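PDB 6CPB: carbon monoxide oxidation system transcription regulator CooA-1 from Carboxydothermus hydrogenoformans, which senses carbon monoxide through a bound heme and probably regulates transcription as a DNA-binding factor. Local coordinates for residues Ile34-Thr37 with Asn43-Phe46. Residues are numbered along the deposited sequence; the frame is centred on the assembly and turned at random.
Sequences ILYT and NLVF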
# COMPACT_ATOMS: atom_id res chain seq x y z
N ILE A 34 -1.01 -21.04 9.57
CA ILE A 34 -1.54 -20.13 8.56
C ILE A 34 -2.60 -19.26 9.21
O ILE A 34 -3.61 -19.77 9.70
CB ILE A 34 -2.13 -20.92 7.39
CG1 ILE A 34 -1.12 -21.92 6.82
CG2 ILE A 34 -2.65 -19.95 6.33
CD1 ILE A 34 0.16 -21.32 6.36
N LEU A 35 -2.39 -17.94 9.21
CA LEU A 35 -3.37 -17.00 9.77
C LEU A 35 -4.55 -16.81 8.84
O LEU A 35 -5.71 -16.90 9.28
CB LEU A 35 -2.73 -15.64 10.03
CG LEU A 35 -1.86 -15.49 11.27
CD1 LEU A 35 -0.56 -16.27 11.18
CD2 LEU A 35 -1.57 -14.03 11.51
N TYR A 36 -4.29 -16.50 7.58
CA TYR A 36 -5.33 -16.18 6.61
C TYR A 36 -4.83 -16.57 5.23
O TYR A 36 -3.63 -16.74 5.01
CB TYR A 36 -5.70 -14.68 6.60
CG TYR A 36 -6.20 -14.16 7.92
CD1 TYR A 36 -7.45 -14.53 8.41
CD2 TYR A 36 -5.44 -13.28 8.69
CE1 TYR A 36 -7.91 -14.06 9.62
CE2 TYR A 36 -5.90 -12.80 9.91
CZ TYR A 36 -7.13 -13.20 10.36
OH TYR A 36 -7.59 -12.71 11.57
N THR A 37 -5.76 -16.67 4.28
CA THR A 37 -5.45 -17.05 2.91
C THR A 37 -6.15 -16.10 1.97
O THR A 37 -7.00 -15.30 2.38
CB THR A 37 -5.92 -18.48 2.60
OG1 THR A 37 -7.34 -18.52 2.60
CG2 THR A 37 -5.35 -19.48 3.57
N ASN A 43 -13.44 -9.52 5.57
CA ASN A 43 -12.54 -8.42 5.24
C ASN A 43 -12.11 -7.78 6.56
O ASN A 43 -12.90 -7.10 7.22
CB ASN A 43 -13.24 -7.42 4.33
CG ASN A 43 -12.28 -6.44 3.72
OD1 ASN A 43 -11.18 -6.25 4.24
ND2 ASN A 43 -12.67 -5.82 2.62
N LEU A 44 -10.88 -8.06 6.96
CA LEU A 44 -10.40 -7.74 8.29
C LEU A 44 -9.05 -7.03 8.19
O LEU A 44 -8.29 -7.23 7.24
CB LEU A 44 -10.16 -9.03 9.10
CG LEU A 44 -11.25 -10.09 9.19
CD1 LEU A 44 -10.60 -11.35 9.76
CD2 LEU A 44 -12.39 -9.60 10.07
N VAL A 45 -8.76 -6.24 9.22
CA VAL A 45 -7.45 -5.64 9.44
C VAL A 45 -6.87 -6.28 10.69
O VAL A 45 -7.58 -6.43 11.68
CB VAL A 45 -7.60 -4.12 9.60
CG1 VAL A 45 -6.30 -3.49 10.04
CG2 VAL A 45 -8.10 -3.52 8.30
N PHE A 46 -5.60 -6.67 10.63
CA PHE A 46 -4.96 -7.28 11.77
C PHE A 46 -3.60 -6.64 12.04
O PHE A 46 -2.88 -6.27 11.12
CB PHE A 46 -4.82 -8.80 11.64
CG PHE A 46 -3.81 -9.23 10.62
CD1 PHE A 46 -4.16 -9.39 9.30
CD2 PHE A 46 -2.49 -9.48 11.00
CE1 PHE A 46 -3.21 -9.79 8.35
CE2 PHE A 46 -1.55 -9.87 10.08
CZ PHE A 46 -1.90 -10.03 8.76
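The rings of Tyr36 and Phe46 meet obliquely, their planes inclined at 43° and their centroids 5.6 Å apart. Tyr36 CE2 comes to 3.9 Å from Phe46 CD1, as the two side chains reach in from facing strands and run alongside one another. On the CE1 side of the tyrosine ring, Leu44 lies roughly perpendicular to the tyrosine side chain and sets its CD1 methyl 3.8 Å from Tyr36 CE1 and close to the hydroxyl. Leu35 adds a looser touch, CD2 to Phe46 CE2 at 4.4 Å. Consecutive residues Leu35 and Tyr36 can both point inward because they form a classic beta bulge opposite Ile83. Tyr36 CG lies anti to the carbonyl carbon (chi1 -60°), which carries the ring toward Leu44 and Phe46. Long flat rings suit strands whose segment axes approach to 10.6 Å, and branched Leu44 offers a methyl to pack against one. Strands 34-36 and 44-50 belong to the two facing sheets of the cyclic nucleotide-binding fold, here the heme domain; from strand 89-95, Ile91 touches Leu35 and Tyr36, and Tyr93 touches Tyr36 and Phe46. Leu44 CD1 and one flank of Phe46 would probably lose their neighbour if Tyr36 were an alanine, opening a gap between the sheets. Carbon-rich surfaces dominate, which implies cohesion by dispersion and burial rather than directional polar bonds.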